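Local coordinates for PelD (Pseudomonas aeruginosa, PDB 4ETZ), which binds cyclic di-GMP and probably acts as a membrane-anchored effector in pellicle formation, this piece carrying its GAF and GGDEF-type domains, at residues D112-I117 against Y170-L175; A164-Q169 against L212-R217; C186-E191 against V229-T234. All coordinates share one frame; numbering follows the deposited sequence.

Interaction 1: residues D112-I117 against Y170-L175; sequences DTDGRI and YLKRSL
Thr113 and Arg173 meet where a type I beta turn of the GAF domain, Asp112 to Gly115, leans on helix 162-181 of the GGDEF-type domain. The turn links strands 106-111 and 117-123 as a hairpin, and Thr113 at its second position points at the helix. Its methyl leads: with CG2 anti to the carbonyl carbon, the branch reaches the helix backbone at Arg173 N, 3.7 Å away, and crosses the arginine side chain at a slant, 3.9 Å from Arg173 CB.

Two long side chains flank that threonine. A trans first torsion (chi1 176°) followed by bends at chi2 and chi3 brings the Arg173 guanidinium past the methyl, with NE 3.8 Å from Thr113 CG2 and NH1 3.4 Å from Asp112 C. Its polar partners lie beyond the turn proper: NE forms a salt bridge with Asp148 on helix 133-151, and NH1 donates to Val111 O, which ties the head to both the helix and the hairpin of the GAF domain. Lys172, by contrast, stays extended beyond CG and runs past Thr113 with its CD 3.9 Å from Thr113 CB. The placing of its ammonium is uncertain, and as modelled it stays too far from Asp114 for a salt bridge. Within the turn, Asp112 OD1 accepts Arg116 N at 3.1 Å, from above the carboxylate plane.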
loop_
_atom_site.group_PDB
_atom_site.type_symbol
_atom_site.label_atom_id
_atom_site.label_comp_id
_atom_site.label_asym_id
_atom_site.label_seq_id
_atom_site.Cartn_x
_atom_site.Cartn_y
_atom_site.Cartn_z
ATOM N N ASP A 112 -8.315 -2.026 -6.202
ATOM C CA ASP A 112 -6.849 -2.257 -6.224
ATOM C C ASP A 112 -6.115 -1.289 -7.206
ATOM O O ASP A 112 -6.769 -0.478 -7.905
ATOM C CB ASP A 112 -6.530 -3.743 -6.526
ATOM C CG ASP A 112 -6.843 -4.140 -7.964
ATOM O OD1 ASP A 112 -6.938 -3.247 -8.826
ATOM O OD2 ASP A 112 -7.023 -5.351 -8.257
ATOM N N THR A 113 -4.787 -1.403 -7.270
ATOM C CA THR A 113 -3.933 -0.512 -8.084
ATOM C C THR A 113 -4.163 -0.644 -9.578
ATOM O O THR A 113 -3.772 0.246 -10.334
ATOM C CB THR A 113 -2.404 -0.693 -7.782
ATOM O OG1 THR A 113 -2.046 -2.058 -7.943
ATOM C CG2 THR A 113 -2.082 -0.315 -6.346
ATOM N N ASP A 114 -4.810 -1.727 -10.008
ATOM C CA ASP A 114 -5.195 -1.876 -11.398
ATOM C C ASP A 114 -6.655 -1.487 -11.686
ATOM O O ASP A 114 -7.149 -1.744 -12.782
ATOM C CB ASP A 114 -4.969 -3.315 -11.874
ATOM C CG ASP A 114 -3.541 -3.799 -11.681
ATOM O OD1 ASP A 114 -2.556 -3.029 -11.846
ATOM O OD2 ASP A 114 -3.406 -4.997 -11.357
ATOM N N GLY A 115 -7.351 -0.910 -10.705
ATOM C CA GLY A 115 -8.755 -0.489 -10.875
ATOM C C GLY A 115 -9.868 -1.535 -10.836
ATOM O O GLY A 115 -11.016 -1.239 -11.175
ATOM N N ARG A 116 -9.525 -2.764 -10.440
ATOM C CA ARG A 116 -10.505 -3.834 -10.172
ATOM C C ARG A 116 -11.238 -3.502 -8.849
ATOM O O ARG A 116 -10.617 -3.279 -7.831
ATOM C CB ARG A 116 -9.774 -5.202 -10.084
ATOM C CG ARG A 116 -10.578 -6.496 -10.492
ATOM C CD ARG A 116 -9.663 -7.793 -10.553
ATOM N NE ARG A 116 -10.322 -8.966 -11.170
ATOM C CZ ARG A 116 -9.725 -10.128 -11.471
ATOM N NH1 ARG A 116 -8.437 -10.302 -11.214
ATOM N NH2 ARG A 116 -10.411 -11.126 -12.037
ATOM N N ILE A 117 -12.565 -3.439 -8.882
ATOM C CA ILE A 117 -13.340 -3.229 -7.681
ATOM C C ILE A 117 -13.642 -4.604 -7.101
ATOM O O ILE A 117 -14.378 -5.370 -7.680
ATOM C CB ILE A 117 -14.669 -2.507 -7.980
ATOM C CG1 ILE A 117 -14.408 -1.152 -8.667
ATOM C CG2 ILE A 117 -15.479 -2.347 -6.729
ATOM C CD1 ILE A 117 -15.678 -0.334 -8.896
ATOM N N TYR A 170 3.210 -1.857 -4.811
ATOM C CA TYR A 170 3.322 -1.035 -3.618
ATOM C C TYR A 170 3.690 0.420 -3.936
ATOM O O TYR A 170 3.295 1.340 -3.202
ATOM C CB TYR A 170 4.374 -1.593 -2.672
ATOM C CG TYR A 170 3.890 -2.622 -1.663
ATOM C CD1 TYR A 170 4.159 -2.452 -0.311
ATOM C CD2 TYR A 170 3.226 -3.794 -2.070
ATOM C CE1 TYR A 170 3.769 -3.395 0.634
ATOM C CE2 TYR A 170 2.828 -4.768 -1.130
ATOM C CZ TYR A 170 3.110 -4.558 0.226
ATOM O OH TYR A 170 2.732 -5.468 1.203
ATOM N N LEU A 171 4.499 0.596 -4.975
ATOM C CA LEU A 171 4.908 1.920 -5.423
ATOM C C LEU A 171 3.713 2.652 -6.038
ATOM O O LEU A 171 3.466 3.782 -5.693
ATOM C CB LEU A 171 6.051 1.821 -6.432
ATOM C CG LEU A 171 6.550 3.134 -7.064
ATOM C CD1 LEU A 171 6.974 4.098 -5.967
ATOM C CD2 LEU A 171 7.689 2.844 -8.061
ATOM N N LYS A 172 2.993 1.993 -6.939
ATOM C CA LYS A 172 1.731 2.517 -7.492
ATOM C C LYS A 172 0.688 2.935 -6.439
ATOM O O LYS A 172 0.068 3.985 -6.594
ATOM C CB LYS A 172 1.138 1.550 -8.528
ATOM C CG LYS A 172 -0.027 2.134 -9.369
ATOM C CD LYS A 172 -0.386 1.210 -10.527
ATOM C CE LYS A 172 -1.628 1.702 -11.288
ATOM N NZ LYS A 172 -1.821 0.912 -12.572
ATOM N N ARG A 173 0.520 2.148 -5.369
ATOM C CA ARG A 173 -0.347 2.523 -4.248
ATOM C C ARG A 173 0.162 3.768 -3.509
ATOM O O ARG A 173 -0.630 4.631 -3.090
ATOM C CB ARG A 173 -0.506 1.358 -3.246
ATOM C CG ARG A 173 -1.343 1.708 -1.981
ATOM C CD ARG A 173 -2.767 2.209 -2.357
ATOM N NE ARG A 173 -3.533 1.215 -3.135
ATOM C CZ ARG A 173 -4.674 1.457 -3.789
ATOM N NH1 ARG A 173 -5.286 0.477 -4.420
ATOM N NH2 ARG A 173 -5.209 2.670 -3.811
ATOM N N SER A 174 1.479 3.862 -3.329
ATOM C CA SER A 174 2.038 5.001 -2.613
ATOM C C SER A 174 1.907 6.280 -3.428
ATOM O O SER A 174 1.794 7.364 -2.857
ATOM C CB SER A 174 3.512 4.748 -2.241
ATOM O OG SER A 174 3.597 4.023 -1.028
ATOM N N LEU A 175 1.926 6.133 -4.752
ATOM C CA LEU A 175 1.724 7.228 -5.669
ATOM C C LEU A 175 0.272 7.745 -5.612
ATOM O O LEU A 175 0.048 8.953 -5.657
ATOM C CB LEU A 175 2.071 6.797 -7.106
ATOM C CG LEU A 175 3.546 6.702 -7.522
ATOM C CD1 LEU A 175 3.666 5.883 -8.814
ATOM C CD2 LEU A 175 4.214 8.101 -7.687
#

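Interaction 2: residues A164-Q169 against L212-R217. With C2E (9,9'-[(2R,3R,3aS,5S,7aR,9R,10R,10aS,12S,14aR)-3,5,10,12-tetrahydroxy-5,12-dioxidooctahydro-2H,7H-difuro[3,2-d:3',2'-j][1,3,7,9,2,8]tetraoxadiphosphacyclododecine-2,9-diyl]bis(2-amino-1,9-dihydro-6H-purin-6-one)), chain C.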
loop_
_atom_site.group_PDB
_atom_site.type_symbol
_atom_site.label_atom_id
_atom_site.label_comp_id
_atom_site.label_asym_id
_atom_site.label_seq_id
_atom_site.Cartn_x
_atom_site.Cartn_y
_atom_site.Cartn_z
ATOM N N ALA A 164 9.601 -8.167 -7.829
ATOM C CA ALA A 164 9.463 -7.059 -8.767
ATOM C C ALA A 164 8.010 -6.625 -8.901
ATOM O O ALA A 164 7.732 -5.426 -8.966
ATOM C CB ALA A 164 10.065 -7.399 -10.126
ATOM N N GLN A 165 7.087 -7.585 -8.902
ATOM C CA GLN A 165 5.661 -7.257 -8.982
ATOM C C GLN A 165 5.153 -6.596 -7.723
ATOM O O GLN A 165 4.443 -5.585 -7.804
ATOM C CB GLN A 165 4.806 -8.481 -9.320
ATOM C CG GLN A 165 4.752 -8.788 -10.806
ATOM C CD GLN A 165 3.606 -9.722 -11.161
ATOM O OE1 GLN A 165 2.434 -9.419 -10.915
ATOM N NE2 GLN A 165 3.941 -10.859 -11.766
ATOM N N ARG A 166 5.523 -7.140 -6.560
ATOM C CA ARG A 166 5.083 -6.539 -5.316
ATOM C C ARG A 166 5.701 -5.141 -5.141
ATOM O O ARG A 166 5.060 -4.249 -4.618
ATOM C CB ARG A 166 5.304 -7.434 -4.085
ATOM C CG ARG A 166 6.701 -7.468 -3.495
ATOM C CD ARG A 166 6.669 -7.516 -1.939
ATOM N NE ARG A 166 5.870 -8.621 -1.407
ATOM C CZ ARG A 166 6.336 -9.838 -1.130
ATOM N NH1 ARG A 166 7.619 -10.135 -1.329
ATOM N NH2 ARG A 166 5.512 -10.762 -0.641
ATOM N N PHE A 167 6.944 -4.967 -5.588
ATOM C CA PHE A 167 7.559 -3.671 -5.463
ATOM C C PHE A 167 6.716 -2.649 -6.249
ATOM O O PHE A 167 6.326 -1.660 -5.709
ATOM C CB PHE A 167 9.036 -3.646 -5.924
ATOM C CG PHE A 167 9.706 -2.322 -5.668
ATOM C CD1 PHE A 167 10.281 -2.058 -4.422
ATOM C CD2 PHE A 167 9.706 -1.323 -6.638
ATOM C CE1 PHE A 167 10.868 -0.820 -4.135
ATOM C CE2 PHE A 167 10.296 -0.063 -6.356
ATOM C CZ PHE A 167 10.869 0.175 -5.084
ATOM N N SER A 168 6.462 -2.888 -7.529
ATOM C CA SER A 168 5.776 -1.877 -8.326
ATOM C C SER A 168 4.315 -1.616 -7.911
ATOM O O SER A 168 3.852 -0.475 -7.943
ATOM C CB SER A 168 5.905 -2.199 -9.804
ATOM O OG SER A 168 5.722 -3.584 -9.965
ATOM N N GLN A 169 3.605 -2.648 -7.463
ATOM C CA GLN A 169 2.244 -2.444 -6.956
ATOM C C GLN A 169 2.246 -1.611 -5.689
ATOM O O GLN A 169 1.388 -0.746 -5.501
ATOM C CB GLN A 169 1.476 -3.768 -6.769
ATOM C CG GLN A 169 2.249 -4.913 -6.141
ATOM C CD GLN A 169 1.497 -6.263 -6.178
ATOM O OE1 GLN A 169 1.103 -6.798 -5.126
ATOM N NE2 GLN A 169 1.303 -6.817 -7.385
ATOM N N LEU A 212 5.840 -2.517 6.340
ATOM C CA LEU A 212 5.402 -2.434 4.927
ATOM C C LEU A 212 6.473 -2.042 3.916
ATOM O O LEU A 212 6.196 -1.992 2.708
ATOM C CB LEU A 212 4.230 -1.460 4.781
ATOM C CG LEU A 212 2.737 -1.826 4.743
ATOM C CD1 LEU A 212 2.248 -3.296 4.984
ATOM C CD2 LEU A 212 1.989 -0.813 5.593
ATOM N N ASP A 213 7.688 -1.746 4.371
ATOM C CA ASP A 213 8.765 -1.474 3.409
ATOM C C ASP A 213 9.001 -2.615 2.456
ATOM O O ASP A 213 8.978 -3.792 2.856
ATOM C CB ASP A 213 10.061 -1.107 4.153
ATOM C CG ASP A 213 9.894 0.116 5.013
ATOM O OD1 ASP A 213 8.809 0.772 4.981
ATOM O OD2 ASP A 213 10.850 0.418 5.754
ATOM N N VAL A 214 9.196 -2.291 1.184
ATOM C CA VAL A 214 9.531 -3.317 0.205
ATOM C C VAL A 214 10.841 -2.960 -0.488
ATOM O O VAL A 214 11.195 -1.785 -0.577
ATOM C CB VAL A 214 8.426 -3.552 -0.850
ATOM C CG1 VAL A 214 7.245 -4.387 -0.221
ATOM C CG2 VAL A 214 7.943 -2.242 -1.406
ATOM N N GLN A 215 11.525 -3.986 -0.987
ATOM C CA GLN A 215 12.841 -3.821 -1.565
ATOM C C GLN A 215 12.951 -4.494 -2.918
ATOM O O GLN A 215 12.285 -5.491 -3.218
ATOM C CB GLN A 215 13.931 -4.371 -0.633
ATOM C CG GLN A 215 13.982 -3.759 0.778
ATOM C CD GLN A 215 15.163 -4.255 1.589
ATOM O OE1 GLN A 215 15.789 -5.242 1.220
ATOM N NE2 GLN A 215 15.487 -3.555 2.697
ATOM N N LEU A 216 13.841 -3.969 -3.732
ATOM C CA LEU A 216 14.142 -4.590 -4.986
ATOM C C LEU A 216 15.651 -4.563 -5.219
ATOM O O LEU A 216 16.285 -3.503 -5.180
ATOM C CB LEU A 216 13.397 -3.859 -6.107
ATOM C CG LEU A 216 12.456 -4.585 -7.078
ATOM C CD1 LEU A 216 12.359 -3.768 -8.358
ATOM C CD2 LEU A 216 12.853 -6.037 -7.394
ATOM N N ARG A 217 16.220 -5.744 -5.459
ATOM C CA ARG A 217 17.644 -5.878 -5.778
ATOM C C ARG A 217 17.826 -5.802 -7.289
ATOM O O ARG A 217 17.279 -6.639 -8.031
ATOM C CB ARG A 217 18.183 -7.206 -5.257
ATOM C CG ARG A 217 17.885 -7.453 -3.786
ATOM C CD ARG A 217 18.268 -8.879 -3.407
ATOM N NE ARG A 217 17.134 -9.804 -3.339
ATOM C CZ ARG A 217 17.217 -11.060 -2.895
ATOM N NH1 ARG A 217 18.387 -11.558 -2.477
ATOM N NH2 ARG A 217 16.128 -11.825 -2.872
HETATM P P1 C2E C . 13.611 3.520 15.775
HETATM O O2P C2E C . 14.817 4.230 16.357
HETATM O O1P C2E C . 13.817 2.157 15.157
HETATM O "O5'" C2E C . 12.869 4.375 14.676
HETATM C "C5'" C2E C . 12.489 5.745 14.864
HETATM C "C4'" C2E C . 11.610 6.204 13.702
HETATM O "O4'" C2E C . 12.328 6.056 12.487
HETATM C "C3'" C2E C . 10.368 5.342 13.462
HETATM O "O3'" C2E C . 9.241 5.694 14.247
HETATM C "C2'" C2E C . 10.064 5.481 11.991
HETATM O "O2'" C2E C . 9.207 6.598 11.745
HETATM C "C1'" C2E C . 11.442 5.683 11.401
HETATM N N9 C2E C . 11.934 4.373 10.880
HETATM C C8 C2E C . 12.932 3.684 11.445
HETATM N N7 C2E C . 13.223 2.565 10.778
HETATM C C5 C2E C . 12.358 2.500 9.736
HETATM C C6 C2E C . 12.089 1.566 8.620
HETATM O O6 C2E C . 12.800 0.417 8.430
HETATM N N1 C2E C . 11.098 1.893 7.748
HETATM C C2 C2E C . 10.318 3.016 7.869
HETATM N N2 C2E C . 9.357 3.234 6.950
HETATM N N3 C2E C . 10.519 3.922 8.856
HETATM C C4 C2E C . 11.500 3.708 9.802
HETATM P P11 C2E C . 8.183 4.560 14.684
HETATM O O21 C2E C . 7.075 5.293 15.397
HETATM O O11 C2E C . 7.796 3.711 13.497
HETATM O O5A C2E C . 9.005 3.708 15.741
HETATM C C5A C2E C . 9.385 4.249 16.989
HETATM C C4A C2E C . 10.198 3.182 17.677
HETATM O O4A C2E C . 9.371 2.027 17.794
HETATM C C3A C2E C . 11.355 2.687 16.841
HETATM O O3A C2E C . 12.545 3.437 16.983
HETATM C C2A C2E C . 11.574 1.283 17.338
HETATM O O2A C2E C . 12.316 1.244 18.546
HETATM C C1A C2E C . 10.167 0.839 17.642
HETATM N N91 C2E C . 9.684 0.093 16.468
HETATM C C81 C2E C . 8.838 0.581 15.538
HETATM N N71 C2E C . 8.585 -0.355 14.586
HETATM C C51 C2E C . 9.307 -1.442 14.912
HETATM C C61 C2E C . 9.488 -2.775 14.322
HETATM O O61 C2E C . 8.813 -3.066 13.197
HETATM N N11 C2E C . 10.320 -3.648 14.892
HETATM C C21 C2E C . 10.978 -3.320 16.040
HETATM N N21 C2E C . 11.798 -4.239 16.600
HETATM N N31 C2E C . 10.840 -2.105 16.635
HETATM C C41 C2E C . 10.033 -1.149 16.130
#
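Phe167 stands between Val214 and Leu216 where helix 162-181 packs across edge strand 214-219 of the four-stranded antiparallel sheet in the GGDEF-type domain. The segment axes come within 7.9 Å and run 129° apart. Alternation along the strand sends Val214 and Leu216 toward the helix while Gln215 turns away, its amide NE2 held by Leu205 O.

The phenyl group leaves the helix with CG anti to the backbone N (chi1 -175°), which carries the ring out over the strand. Leu216 CB sits above one face, 4.2 Å from the ring centroid, in a CH-pi contact offset toward the rim; its CG packs against Phe167 CB as well. At the ring edge, in plane, lies Val214 O, while Val214 CG2 meets Phe167 CD1 at 3.8 Å. The other valine branch, CG1, is anti to the carbonyl carbon and takes a different neighbour: the aliphatic part of Arg166, whose CD comes to 3.6 Å. Arg166 bends at chi2 and chi3, and its charged end points to Asp153 and Asp163, in long, weak ion pairs. One turn earlier in the helix, Ala164 receives Leu216 CD2 against its CA.

Just before the strand, Asp213 faces the dinucleotide instead of the helix. Its carboxylate takes two bonds from one guanine. N1 to OD2 is modelled shorter than expected, its exact length doubtful; N2 to Asp213 OD1 is 3.2 Å and nearly straight at 167°.

Interaction 3: residues C186-E191 against V229-T234; sequences CLYAFE and VLLPLT. With C2E (9,9'-[(2R,3R,3aS,5S,7aR,9R,10R,10aS,12S,14aR)-3,5,10,12-tetrahydroxy-5,12-dioxidooctahydro-2H,7H-difuro[3,2-d:3',2'-j][1,3,7,9,2,8]tetraoxadiphosphacyclododecine-2,9-diyl]bis(2-amino-1,9-dihydro-6H-purin-6-one)), chain C.
The rings of Phe190 and Tyr188 are both met at their edges. Val229 CG2 lies in the plane of the Phe190 ring, 3.7 Å from CE2, and Leu231 CD1 approaches Tyr188 CE2 near that ring's plane. Tyr188 OH is hydrogen-bonded to Ser239 O on helix 236-253, the helix against which Phe190, Val229 and Leu231 also rest.

Beneath the rings the strands pair antiparallel. Cys186 with Leu231 and Tyr188 with Val229 are hydrogen-bonded pairs; Leu187 with Leu230 is the non-hydrogen-bonded pair between them. The bond from Leu231 N to Cys186 O is short, 2.6 Å, and nearly straight at 172°, whereas Cys186 N meets Leu231 O from above the carbonyl plane at 3.2 Å. Leu187 and Leu230 project from the other face, onto Phe167 of helix 162-181.

Past the strand end, Thr234 OG1 donates to Pro232 O and accepts guanine N2 of the ligand at 3.0 Å, while Leu231 CB packs 3.6 Å from the same N2. This is the central strand pair of the GGDEF-type sheet, with helices on both faces and its end opening into the cyclic di-GMP site, where Arg210 and Asp213 are placed as in the RxxD I-site of GGDEF domains.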
loop_
_atom_site.group_PDB
_atom_site.type_symbol
_atom_site.label_atom_id
_atom_site.label_comp_id
_atom_site.label_asym_id
_atom_site.label_seq_id
_atom_site.Cartn_x
_atom_site.Cartn_y
_atom_site.Cartn_z
ATOM N N CYS A 186 8.611 7.516 0.837
ATOM C CA CYS A 186 9.995 7.788 0.468
ATOM C C CYS A 186 10.561 6.601 -0.270
ATOM O O CYS A 186 10.322 5.417 0.108
ATOM C CB CYS A 186 10.827 8.014 1.724
ATOM S SG CYS A 186 12.391 8.795 1.408
ATOM N N LEU A 187 11.306 6.911 -1.318
ATOM C CA LEU A 187 12.063 5.932 -2.036
ATOM C C LEU A 187 13.557 6.211 -1.841
ATOM O O LEU A 187 14.016 7.337 -2.004
ATOM C CB LEU A 187 11.762 6.066 -3.512
ATOM C CG LEU A 187 11.296 4.936 -4.416
ATOM C CD1 LEU A 187 11.395 5.415 -5.872
ATOM C CD2 LEU A 187 12.050 3.625 -4.192
ATOM N N TYR A 188 14.308 5.184 -1.500
ATOM C CA TYR A 188 15.761 5.286 -1.491
ATOM C C TYR A 188 16.329 4.333 -2.498
ATOM O O TYR A 188 15.891 3.161 -2.584
ATOM C CB TYR A 188 16.318 4.855 -0.146
ATOM C CG TYR A 188 16.281 5.915 0.917
ATOM C CD1 TYR A 188 17.246 6.943 0.952
ATOM C CD2 TYR A 188 15.318 5.872 1.926
ATOM C CE1 TYR A 188 17.240 7.912 1.980
ATOM C CE2 TYR A 188 15.288 6.841 2.947
ATOM C CZ TYR A 188 16.234 7.856 2.962
ATOM O OH TYR A 188 16.196 8.777 3.979
ATOM N N ALA A 189 17.349 4.792 -3.194
ATOM C CA ALA A 189 18.194 3.922 -3.973
ATOM C C ALA A 189 19.602 3.899 -3.372
ATOM O O ALA A 189 20.284 4.942 -3.325
ATOM C CB ALA A 189 18.231 4.398 -5.461
ATOM N N PHE A 190 20.041 2.717 -2.934
ATOM C CA PHE A 190 21.423 2.503 -2.528
ATOM C C PHE A 190 22.215 1.925 -3.682
ATOM O O PHE A 190 21.995 0.769 -4.093
ATOM C CB PHE A 190 21.506 1.629 -1.266
ATOM C CG PHE A 190 20.719 2.172 -0.128
ATOM C CD1 PHE A 190 21.264 3.149 0.707
ATOM C CD2 PHE A 190 19.389 1.770 0.081
ATOM C CE1 PHE A 190 20.509 3.709 1.755
ATOM C CE2 PHE A 190 18.634 2.263 1.150
ATOM C CZ PHE A 190 19.178 3.253 1.991
ATOM N N GLU A 191 23.126 2.730 -4.215
ATOM C CA GLU A 191 23.971 2.282 -5.291
ATOM C C GLU A 191 25.318 1.871 -4.706
ATOM O O GLU A 191 26.007 2.670 -4.064
ATOM C CB GLU A 191 24.155 3.373 -6.367
ATOM C CG GLU A 191 25.056 2.909 -7.554
ATOM C CD GLU A 191 25.486 4.039 -8.515
ATOM O OE1 GLU A 191 25.324 5.230 -8.181
ATOM O OE2 GLU A 191 26.012 3.733 -9.610
ATOM N N VAL A 229 14.633 0.770 -1.974
ATOM C CA VAL A 229 13.814 0.613 -0.806
ATOM C C VAL A 229 12.679 1.651 -0.892
ATOM O O VAL A 229 12.945 2.849 -1.051
ATOM C CB VAL A 229 14.629 0.815 0.496
ATOM C CG1 VAL A 229 13.769 0.541 1.740
ATOM C CG2 VAL A 229 15.922 -0.112 0.542
ATOM N N LEU A 230 11.431 1.177 -0.774
ATOM C CA LEU A 230 10.250 2.049 -0.699
ATOM C C LEU A 230 9.741 2.020 0.709
ATOM O O LEU A 230 9.562 0.934 1.266
ATOM C CB LEU A 230 9.160 1.556 -1.641
ATOM C CG LEU A 230 7.792 2.273 -1.499
ATOM C CD1 LEU A 230 7.901 3.741 -1.997
ATOM C CD2 LEU A 230 6.715 1.493 -2.303
ATOM N N LEU A 231 9.538 3.194 1.303
ATOM C CA LEU A 231 8.995 3.347 2.642
ATOM C C LEU A 231 7.547 3.917 2.532
ATOM O O LEU A 231 7.358 5.143 2.575
ATOM C CB LEU A 231 9.864 4.304 3.508
ATOM C CG LEU A 231 11.410 4.173 3.661
ATOM C CD1 LEU A 231 11.921 5.057 4.826
ATOM C CD2 LEU A 231 11.800 2.782 3.886
ATOM N N PRO A 232 6.527 3.024 2.404
ATOM C CA PRO A 232 5.126 3.486 2.324
ATOM C C PRO A 232 4.728 4.242 3.549
ATOM O O PRO A 232 5.165 3.911 4.642
ATOM C CB PRO A 232 4.298 2.159 2.261
ATOM C CG PRO A 232 5.251 1.144 1.784
ATOM C CD PRO A 232 6.630 1.549 2.247
ATOM N N LEU A 233 3.877 5.249 3.378
ATOM C CA LEU A 233 3.202 5.904 4.514
ATOM C C LEU A 233 4.186 6.401 5.569
ATOM O O LEU A 233 3.964 6.251 6.775
ATOM C CB LEU A 233 2.136 4.992 5.140
ATOM C CG LEU A 233 1.061 4.417 4.201
ATOM C CD1 LEU A 233 0.342 3.244 4.838
ATOM C CD2 LEU A 233 0.055 5.510 3.804
ATOM N N THR A 234 5.251 7.025 5.090
ATOM C CA THR A 234 6.345 7.476 5.931
ATOM C C THR A 234 6.679 8.926 5.583
ATOM O O THR A 234 6.827 9.268 4.412
ATOM C CB THR A 234 7.584 6.545 5.714
ATOM O OG1 THR A 234 7.224 5.226 6.127
ATOM C CG2 THR A 234 8.810 7.020 6.534
HETATM P P1 C2E C . 13.611 3.520 15.775
HETATM O O2P C2E C . 14.817 4.230 16.357
HETATM O O1P C2E C . 13.817 2.157 15.157
HETATM O "O5'" C2E C . 12.869 4.375 14.676
HETATM C "C5'" C2E C . 12.489 5.745 14.864
HETATM C "C4'" C2E C . 11.610 6.204 13.702
HETATM O "O4'" C2E C . 12.328 6.056 12.487
HETATM C "C3'" C2E C . 10.368 5.342 13.462
HETATM O "O3'" C2E C . 9.241 5.694 14.247
HETATM C "C2'" C2E C . 10.064 5.481 11.991
HETATM O "O2'" C2E C . 9.207 6.598 11.745
HETATM C "C1'" C2E C . 11.442 5.683 11.401
HETATM N N9 C2E C . 11.934 4.373 10.880
HETATM C C8 C2E C . 12.932 3.684 11.445
HETATM N N7 C2E C . 13.223 2.565 10.778
HETATM C C5 C2E C . 12.358 2.500 9.736
HETATM C C6 C2E C . 12.089 1.566 8.620
HETATM O O6 C2E C . 12.800 0.417 8.430
HETATM N N1 C2E C . 11.098 1.893 7.748
HETATM C C2 C2E C . 10.318 3.016 7.869
HETATM N N2 C2E C . 9.357 3.234 6.950
HETATM N N3 C2E C . 10.519 3.922 8.856
HETATM C C4 C2E C . 11.500 3.708 9.802
HETATM P P11 C2E C . 8.183 4.560 14.684
HETATM O O21 C2E C . 7.075 5.293 15.397
HETATM O O11 C2E C . 7.796 3.711 13.497
HETATM O O5A C2E C . 9.005 3.708 15.741
HETATM C C5A C2E C . 9.385 4.249 16.989
HETATM C C4A C2E C . 10.198 3.182 17.677
HETATM O O4A C2E C . 9.371 2.027 17.794
HETATM C C3A C2E C . 11.355 2.687 16.841
HETATM O O3A C2E C . 12.545 3.437 16.983
HETATM C C2A C2E C . 11.574 1.283 17.338
HETATM O O2A C2E C . 12.316 1.244 18.546
HETATM C C1A C2E C . 10.167 0.839 17.642
HETATM N N91 C2E C . 9.684 0.093 16.468
HETATM C C81 C2E C . 8.838 0.581 15.538
HETATM N N71 C2E C . 8.585 -0.355 14.586
HETATM C C51 C2E C . 9.307 -1.442 14.912
HETATM C C61 C2E C . 9.488 -2.775 14.322
HETATM O O61 C2E C . 8.813 -3.066 13.197
HETATM N N11 C2E C . 10.320 -3.648 14.892
HETATM C C21 C2E C . 10.978 -3.320 16.040
HETATM N N21 C2E C . 11.798 -4.239 16.600
HETATM N N31 C2E C . 10.840 -2.105 16.635
HETATM C C41 C2E C . 10.033 -1.149 16.130
#

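How the interactions relate
Interaction 1 is a surface contact between the two domains, while interactions 2 and 3 lie inside the GGDEF-type domain, the second partly and the third wholly buried. Helix 162-181 serves both of the first two: it offers Lys172 and Arg173 to the GAF hairpin and Phe167 to the sheet. Tyr170, next along the helix, touches Leu212 and Val214 of interaction 2, and Thr113 CG2 touches Gln169 O; the Tyr170 carbonyl also meets Leu230 of interaction 3. The chemistry follows the setting: long charged chains round a threonine at the domain boundary, apolar side chains between helix and sheet, backbone bonds within the sheet. Strands 214-219 and 225-231 are neighbours; Asp213 just before the first and Thr234 just after the second bind the same guanine.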